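Local coordinates for protein DYNE8 (Micromonospora chersina, PDB 4AMM) that serves as the acyltransferase domain of an iterative enediyne polyketide synthase in dynemicin biosynthesis, probably loading acyl units for chain extension, at residues D2-L16 with H46-R59. Numbering follows the deposited sequence.
Sequences DHELVVCGAPDAAAL and HRGDVPARFAAAVR
Strands 4-10 and 52-58 pair antiparallel, joined through two helices, at one border of a four-stranded antiparallel sheet with helices packed on both faces, consistent with the linker that precedes the acyltransferase core in polyketide synthases. Strand 4-10 is an edge strand of the sheet; strand 52-58 bonds onward to strand 89-92. Eight backbone hydrogen bonds link Glu4, Val6, Cys8 and Ala10 to Val58, Ala56, Phe54 and Ala52, each pair bonding both ways. The face with Val6, Cys8, Phe54 and Ala56 packs on helices 13-27 and 61-76; Leu5, Ala55 and Ala57 meet helix 376-387. On the first face Val6 CG2 touches Val58 CG2 at 4.1 Å, and on the second Val7 CG1 lies 3.9 Å from Ala55 CB.

His46 lays its ring over strand 4-10, with Cys8 CB above its centre, 3.8 Å from the centroid in a CH-pi contact. The His46 bond to CB already points at strand 4-10, and CG anti to the carbonyl carbon (chi1 -69°) sets the ring over Cys8, while ND1 hydrogen-bonds Leu42 O. With an alanine in place of His46, Cys8 CB would probably lose its aromatic cover and Leu42 O the hydrogen bond from ND1. At the other end, Arg59 CG rests over one face of the His3 ring, 3.7 Å from its centroid. Gly9 is squeezed against Val50, whose CG1 comes within 3.4 Å of Gly9 CA, tight for two carbons; a beta carbon on Gly9 would run into that methyl and into Ala52 O.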
ATOM      1  N   ASP A   2     -13.390  12.422  10.797  1.00 35.62           N
ATOM      2  CA  ASP A   2     -12.801  12.173  12.130  1.00 33.65           C
ATOM      3  C   ASP A   2     -11.328  12.592  12.289  1.00 30.85           C
ATOM      4  O   ASP A   2     -10.824  12.737  13.395  1.00 30.66           O
ATOM      5  CB  ASP A   2     -12.997  10.707  12.576  1.00 34.82           C
ATOM      6  CG  ASP A   2     -12.368   9.666  11.605  1.00 39.18           C
ATOM      7  OD1 ASP A   2     -11.932  10.026  10.477  1.00 44.11           O
ATOM      8  OD2 ASP A   2     -12.339   8.460  11.979  1.00 43.16           O
ATOM      9  N   HIS A   3     -10.636  12.810  11.167  1.00 28.75           N
ATOM     10  CA  HIS A   3      -9.327  13.418  11.244  1.00 25.73           C
ATOM     11  C   HIS A   3      -9.411  14.616  10.317  1.00 23.31           C
ATOM     12  O   HIS A   3     -10.094  14.587   9.255  1.00 25.63           O
ATOM     13  CB  HIS A   3      -8.182  12.521  10.744  1.00 25.74           C
ATOM     14  CG  HIS A   3      -7.788  11.445  11.697  1.00 30.29           C
ATOM     15  ND1 HIS A   3      -8.635  10.407  12.005  1.00 29.87           N
ATOM     16  CD2 HIS A   3      -6.672  11.262  12.425  1.00 31.46           C
ATOM     17  CE1 HIS A   3      -8.060   9.631  12.904  1.00 32.10           C
ATOM     18  NE2 HIS A   3      -6.858  10.113  13.160  1.00 35.80           N
ATOM     19  N   GLU A   4      -8.749  15.658  10.744  1.00 18.70           N
ATOM     20  CA  GLU A   4      -8.610  16.869   9.970  1.00 17.34           C
ATOM     21  C   GLU A   4      -7.205  16.895   9.395  1.00 15.94           C
ATOM     22  O   GLU A   4      -6.247  16.374   9.991  1.00 16.46           O
ATOM     23  CB  GLU A   4      -8.867  18.077  10.864  1.00 19.28           C
ATOM     24  CG  GLU A   4      -8.976  19.329  10.018  1.00 20.37           C
ATOM     25  CD  GLU A   4     -10.099  19.144   8.947  1.00 28.24           C
ATOM     26  OE1 GLU A   4     -11.306  19.283   9.271  1.00 27.24           O
ATOM     27  OE2 GLU A   4      -9.744  18.735   7.808  1.00 24.69           O
ATOM     28  N   LEU A   5      -7.030  17.564   8.246  1.00 14.54           N
ATOM     29  CA  LEU A   5      -5.739  17.757   7.620  1.00 13.70           C
ATOM     30  C   LEU A   5      -5.285  19.165   7.771  1.00 13.63           C
ATOM     31  O   LEU A   5      -5.997  20.092   7.316  1.00 14.89           O
ATOM     32  CB  LEU A   5      -5.909  17.467   6.108  1.00 14.10           C
ATOM     33  CG  LEU A   5      -4.676  17.787   5.240  1.00 14.33           C
ATOM     34  CD1 LEU A   5      -3.441  16.954   5.654  1.00 14.72           C
ATOM     35  CD2 LEU A   5      -5.088  17.486   3.762  1.00 15.63           C
ATOM     36  N   VAL A   6      -4.123  19.392   8.383  1.00 12.60           N
ATOM     37  CA  VAL A   6      -3.629  20.724   8.617  1.00 12.35           C
ATOM     38  C   VAL A   6      -2.306  20.874   7.915  1.00 11.79           C
ATOM     39  O   VAL A   6      -1.344  20.132   8.167  1.00 13.68           O
ATOM     40  CB  VAL A   6      -3.380  20.984  10.121  1.00 13.47           C
ATOM     41  CG1 VAL A   6      -2.900  22.360  10.285  1.00 15.72           C
ATOM     42  CG2 VAL A   6      -4.702  20.757  10.834  1.00 15.93           C
ATOM     43  N   VAL A   7      -2.294  21.758   6.872  1.00 12.42           N
ATOM     44  CA  VAL A   7      -1.074  21.999   6.141  1.00 13.32           C
ATOM     45  C   VAL A   7      -0.628  23.431   6.276  1.00 15.30           C
ATOM     46  O   VAL A   7      -1.481  24.320   6.423  1.00 17.28           O
ATOM     47  CB  VAL A   7      -1.215  21.650   4.629  1.00 14.13           C
ATOM     48  CG1 VAL A   7      -1.725  20.227   4.395  1.00 12.94           C
ATOM     49  CG2 VAL A   7      -2.138  22.679   3.845  1.00 15.89           C
ATOM     50  N   CYS A   8       0.674  23.640   6.127  1.00 14.47           N
ATOM     51  CA  CYS A   8       1.128  25.010   5.849  1.00 18.24           C
ATOM     52  C   CYS A   8       2.539  25.003   5.350  1.00 16.15           C
ATOM     53  O   CYS A   8       3.168  23.975   5.247  1.00 15.10           O
ATOM     54  CB  CYS A   8       0.932  25.931   7.002  1.00 20.68           C
ATOM     55  SG  CYS A   8       1.966  25.443   8.306  1.00 22.82           S
ATOM     56  N   GLY A   9       3.032  26.214   5.019  1.00 16.09           N
ATOM     57  CA  GLY A   9       4.367  26.268   4.521  1.00 16.42           C
ATOM     58  C   GLY A   9       4.900  27.686   4.511  1.00 15.24           C
ATOM     59  O   GLY A   9       4.209  28.612   4.870  1.00 18.02           O
ATOM     60  N   ALA A  10       6.132  27.770   4.111  1.00 17.91           N
ATOM     61  CA  ALA A  10       6.825  29.049   4.179  1.00 18.94           C
ATOM     62  C   ALA A  10       8.038  28.998   3.265  1.00 19.94           C
ATOM     63  O   ALA A  10       8.436  27.952   2.726  1.00 19.70           O
ATOM     64  CB  ALA A  10       7.166  29.362   5.645  1.00 19.14           C
ATOM     65  N   PRO A  11       8.717  30.174   3.118  1.00 20.37           N
ATOM     66  CA  PRO A  11       9.815  30.125   2.160  1.00 22.09           C
ATOM     67  C   PRO A  11      11.063  29.408   2.616  1.00 20.85           C
ATOM     68  O   PRO A  11      11.864  28.993   1.778  1.00 22.93           O
ATOM     69  CB  PRO A  11      10.150  31.648   1.922  1.00 21.53           C
ATOM     70  CG  PRO A  11       8.944  32.315   2.210  1.00 23.91           C
ATOM     71  CD  PRO A  11       8.229  31.533   3.331  1.00 21.37           C
ATOM     72  N   ASP A  12      11.292  29.255   3.910  1.00 21.02           N
ATOM     73  CA  ASP A  12      12.487  28.570   4.388  1.00 21.26           C
ATOM     74  C   ASP A  12      12.242  28.114   5.822  1.00 21.76           C
ATOM     75  O   ASP A  12      11.188  28.394   6.386  1.00 20.92           O
ATOM     76  CB  ASP A  12      13.763  29.479   4.287  1.00 24.07           C
ATOM     77  CG  ASP A  12      13.606  30.820   4.943  1.00 30.02           C
ATOM     78  OD1 ASP A  12      12.970  31.009   6.020  1.00 27.31           O
ATOM     79  OD2 ASP A  12      14.191  31.749   4.334  1.00 36.84           O
ATOM     80  N   ALA A  13      13.251  27.479   6.407  1.00 21.87           N
ATOM     81  CA  ALA A  13      13.074  26.938   7.767  1.00 22.22           C
ATOM     82  C   ALA A  13      12.797  27.979   8.830  1.00 22.97           C
ATOM     83  O   ALA A  13      11.984  27.764   9.730  1.00 23.06           O
ATOM     84  CB  ALA A  13      14.286  26.126   8.210  1.00 23.74           C
ATOM     85  N   ALA A  14      13.542  29.086   8.816  1.00 23.21           N
ATOM     86  CA  ALA A  14      13.252  30.137   9.788  1.00 23.07           C
ATOM     87  C   ALA A  14      11.837  30.665   9.743  1.00 22.20           C
ATOM     88  O   ALA A  14      11.197  30.854  10.760  1.00 24.26           O
ATOM     89  CB  ALA A  14      14.266  31.335   9.567  1.00 25.14           C
ATOM     90  N   ALA A  15      11.324  30.900   8.536  1.00 22.10           N
ATOM     91  CA  ALA A  15      10.004  31.430   8.345  1.00 19.77           C
ATOM     92  C   ALA A  15       8.957  30.354   8.749  1.00 18.56           C
ATOM     93  O   ALA A  15       7.887  30.708   9.258  1.00 19.35           O
ATOM     94  CB  ALA A  15       9.808  31.867   6.856  1.00 22.25           C
ATOM     95  N   LEU A  16       9.289  29.081   8.465  1.00 18.42           N
ATOM     96  CA  LEU A  16       8.322  28.021   8.874  1.00 18.71           C
ATOM     97  C   LEU A  16       8.281  27.932  10.369  1.00 19.01           C
ATOM     98  O   LEU A  16       7.173  27.807  10.922  1.00 18.72           O
ATOM     99  CB  LEU A  16       8.733  26.699   8.218  1.00 18.29           C
ATOM    100  CG  LEU A  16       7.735  25.520   8.491  1.00 18.47           C
ATOM    101  CD1 LEU A  16       6.314  25.901   7.983  1.00 19.30           C
ATOM    102  CD2 LEU A  16       8.347  24.261   7.933  1.00 19.58           C
ATOM    103  N   HIS A  46      -1.925  28.139   1.516  1.00 10.96           N
ATOM    104  CA  HIS A  46      -0.667  27.459   1.399  1.00 10.96           C
ATOM    105  C   HIS A  46      -0.740  26.367   0.361  1.00 13.13           C
ATOM    106  O   HIS A  46      -0.772  25.177   0.592  1.00 13.10           O
ATOM    107  CB  HIS A  46      -0.304  26.832   2.793  1.00 13.08           C
ATOM    108  CG  HIS A  46       0.016  27.895   3.775  1.00 14.87           C
ATOM    109  ND1 HIS A  46      -0.872  28.365   4.712  1.00 19.82           N
ATOM    110  CD2 HIS A  46       1.109  28.676   3.848  1.00 16.70           C
ATOM    111  CE1 HIS A  46      -0.282  29.348   5.390  1.00 17.02           C
ATOM    112  NE2 HIS A  46       0.919  29.527   4.899  1.00 20.29           N
ATOM    113  N   ARG A  47      -0.753  26.816  -0.892  1.00 11.44           N
ATOM    114  CA  ARG A  47      -0.851  25.948  -2.087  1.00 11.57           C
ATOM    115  C   ARG A  47      -0.056  26.575  -3.207  1.00 10.85           C
ATOM    116  O   ARG A  47       0.032  27.812  -3.241  1.00 12.38           O
ATOM    117  CB  ARG A  47      -2.295  25.624  -2.411  1.00  9.86           C
ATOM    118  CG  ARG A  47      -3.169  26.897  -2.779  1.00 11.28           C
ATOM    119  CD  ARG A  47      -4.695  26.489  -2.696  1.00 10.01           C
ATOM    120  NE  ARG A  47      -5.540  27.595  -3.137  1.00 10.22           N
ATOM    121  CZ  ARG A  47      -6.014  27.679  -4.415  1.00  9.33           C
ATOM    122  NH1 ARG A  47      -5.986  26.633  -5.238  1.00  9.27           N
ATOM    123  NH2 ARG A  47      -6.623  28.806  -4.748  1.00  9.95           N
ATOM    124  N   GLY A  48       0.502  25.717  -4.027  1.00 10.50           N
ATOM    125  CA  GLY A  48       1.323  26.224  -5.158  1.00 11.99           C
ATOM    126  C   GLY A  48       2.778  25.895  -4.885  1.00 13.97           C
ATOM    127  O   GLY A  48       3.106  24.796  -4.463  1.00 17.18           O
ATOM    128  N   ASP A  49       3.638  26.903  -5.055  1.00 16.20           N
ATOM    129  CA  ASP A  49       5.091  26.692  -4.761  1.00 19.09           C
ATOM    130  C   ASP A  49       5.296  27.112  -3.305  1.00 20.84           C
ATOM    131  O   ASP A  49       5.284  28.271  -2.924  1.00 24.42           O
ATOM    132  CB  ASP A  49       5.867  27.685  -5.670  1.00 21.03           C
ATOM    133  CG  ASP A  49       7.339  27.383  -5.763  1.00 28.54           C
ATOM    134  OD1 ASP A  49       7.866  26.626  -4.916  1.00 31.11           O
ATOM    135  OD2 ASP A  49       7.962  27.911  -6.741  1.00 27.39           O
ATOM    136  N   VAL A  50       5.332  26.119  -2.474  1.00 19.10           N
ATOM    137  CA  VAL A  50       5.390  26.335  -1.016  1.00 16.47           C
ATOM    138  C   VAL A  50       6.677  25.623  -0.622  1.00 16.78           C
ATOM    139  O   VAL A  50       6.758  24.388  -0.521  1.00 16.85           O
ATOM    140  CB  VAL A  50       4.253  25.617  -0.321  1.00 15.82           C
ATOM    141  CG1 VAL A  50       4.389  25.821   1.163  1.00 18.25           C
ATOM    142  CG2 VAL A  50       2.834  26.124  -0.726  1.00 19.43           C
ATOM    143  N   PRO A  51       7.800  26.336  -0.465  1.00 15.97           N
ATOM    144  CA  PRO A  51       9.116  25.690  -0.387  1.00 17.65           C
ATOM    145  C   PRO A  51       9.293  24.725   0.791  1.00 17.29           C
ATOM    146  O   PRO A  51       9.623  23.553   0.497  1.00 21.24           O
ATOM    147  CB  PRO A  51      10.085  26.938  -0.345  1.00 18.84           C
ATOM    148  CG  PRO A  51       9.258  28.052  -1.095  1.00 22.00           C
ATOM    149  CD  PRO A  51       7.836  27.814  -0.609  1.00 17.75           C
ATOM    150  N   ALA A  52       9.033  25.187   1.992  1.00 14.74           N
ATOM    151  CA  ALA A  52       9.204  24.411   3.253  1.00 15.63           C
ATOM    152  C   ALA A  52       7.760  24.113   3.731  1.00 14.62           C
ATOM    153  O   ALA A  52       6.897  24.982   3.800  1.00 15.36           O
ATOM    154  CB  ALA A  52       9.929  25.288   4.315  1.00 19.00           C
ATOM    155  N   ARG A  53       7.548  22.810   4.034  1.00 13.12           N
ATOM    156  CA  ARG A  53       6.152  22.327   4.260  1.00 12.87           C
ATOM    157  C   ARG A  53       5.970  21.526   5.548  1.00 13.05           C
ATOM    158  O   ARG A  53       6.849  20.735   5.926  1.00 14.77           O
ATOM    159  CB  ARG A  53       5.753  21.455   3.070  1.00 13.25           C
ATOM    160  CG  ARG A  53       5.750  22.155   1.703  1.00 13.50           C
ATOM    161  CD  ARG A  53       5.225  21.272   0.589  1.00 14.63           C
ATOM    162  NE  ARG A  53       5.171  22.044  -0.668  1.00 16.37           N
ATOM    163  CZ  ARG A  53       4.446  21.670  -1.740  1.00 16.90           C
ATOM    164  NH1 ARG A  53       3.699  20.545  -1.756  1.00 13.01           N
ATOM    165  NH2 ARG A  53       4.535  22.454  -2.873  1.00 18.08           N
ATOM    166  N   PHE A  54       4.823  21.705   6.098  1.00 13.10           N
ATOM    167  CA  PHE A  54       4.335  20.947   7.280  1.00 13.09           C
ATOM    168  C   PHE A  54       3.021  20.407   6.879  1.00 11.71           C
ATOM    169  O   PHE A  54       2.143  21.110   6.334  1.00 12.49           O
ATOM    170  CB  PHE A  54       4.184  21.881   8.488  1.00 13.83           C
ATOM    171  CG  PHE A  54       3.416  21.306   9.648  1.00 14.11           C
ATOM    172  CD1 PHE A  54       2.071  21.459   9.668  1.00 13.26           C
ATOM    173  CD2 PHE A  54       4.108  20.660  10.656  1.00 16.14           C
ATOM    174  CE1 PHE A  54       1.307  20.950  10.727  1.00 16.70           C
ATOM    175  CE2 PHE A  54       3.360  20.139  11.735  1.00 18.75           C
ATOM    176  CZ  PHE A  54       1.990  20.285  11.754  1.00 16.94           C
ATOM    177  N   ALA A  55       2.685  19.140   7.274  1.00 11.84           N
ATOM    178  CA  ALA A  55       1.315  18.661   7.169  1.00 11.71           C
ATOM    179  C   ALA A  55       1.083  17.620   8.266  1.00 12.45           C
ATOM    180  O   ALA A  55       1.986  16.776   8.454  1.00 14.53           O
ATOM    181  CB  ALA A  55       1.086  17.964   5.784  1.00 12.99           C
ATOM    182  N   ALA A  56      -0.098  17.629   8.857  1.00 12.95           N
ATOM    183  CA  ALA A  56      -0.411  16.638   9.891  1.00 14.30           C
ATOM    184  C   ALA A  56      -1.848  16.300   9.762  1.00 13.46           C
ATOM    185  O   ALA A  56      -2.736  17.137   9.542  1.00 14.14           O
ATOM    186  CB  ALA A  56      -0.138  17.254  11.261  1.00 14.58           C
ATOM    187  N   ALA A  57      -2.133  15.017  10.026  1.00 14.36           N
ATOM    188  CA  ALA A  57      -3.495  14.571  10.192  1.00 13.96           C
ATOM    189  C   ALA A  57      -3.764  14.507  11.705  1.00 15.12           C
ATOM    190  O   ALA A  57      -3.005  13.829  12.399  1.00 18.73           O
ATOM    191  CB  ALA A  57      -3.648  13.195   9.583  1.00 17.24           C
ATOM    192  N   VAL A  58      -4.814  15.143  12.136  1.00 14.77           N
ATOM    193  CA  VAL A  58      -5.052  15.274  13.589  1.00 16.73           C
ATOM    194  C   VAL A  58      -6.489  14.986  13.931  1.00 19.44           C
ATOM    195  O   VAL A  58      -7.403  15.207  13.146  1.00 19.53           O
ATOM    196  CB  VAL A  58      -4.624  16.686  14.087  1.00 18.75           C
ATOM    197  CG1 VAL A  58      -3.098  16.997  13.773  1.00 19.39           C
ATOM    198  CG2 VAL A  58      -5.563  17.764  13.485  1.00 19.89           C
ATOM    199  N   ARG A  59      -6.716  14.519  15.184  1.00 20.59           N
ATOM    200  CA  ARG A  59      -8.075  14.264  15.628  1.00 23.14           C
ATOM    201  C   ARG A  59      -8.765  15.482  16.200  1.00 22.74           C
ATOM    202  O   ARG A  59      -9.969  15.598  16.116  1.00 24.67           O
ATOM    203  CB  ARG A  59      -8.140  13.071  16.632  1.00 24.39           C
ATOM    204  CG  ARG A  59      -7.787  11.750  15.952  1.00 30.01           C
ATOM    205  CD  ARG A  59      -8.173  10.531  16.827  1.00 40.49           C
ATOM    206  NE  ARG A  59      -7.741  10.718  18.215  1.00 44.48           N
ATOM    207  CZ  ARG A  59      -8.400  10.276  19.296  1.00 47.64           C
ATOM    208  NH1 ARG A  59      -9.558   9.607  19.192  1.00 47.68           N
ATOM    209  NH2 ARG A  59      -7.908  10.524  20.500  1.00 46.73           N
TER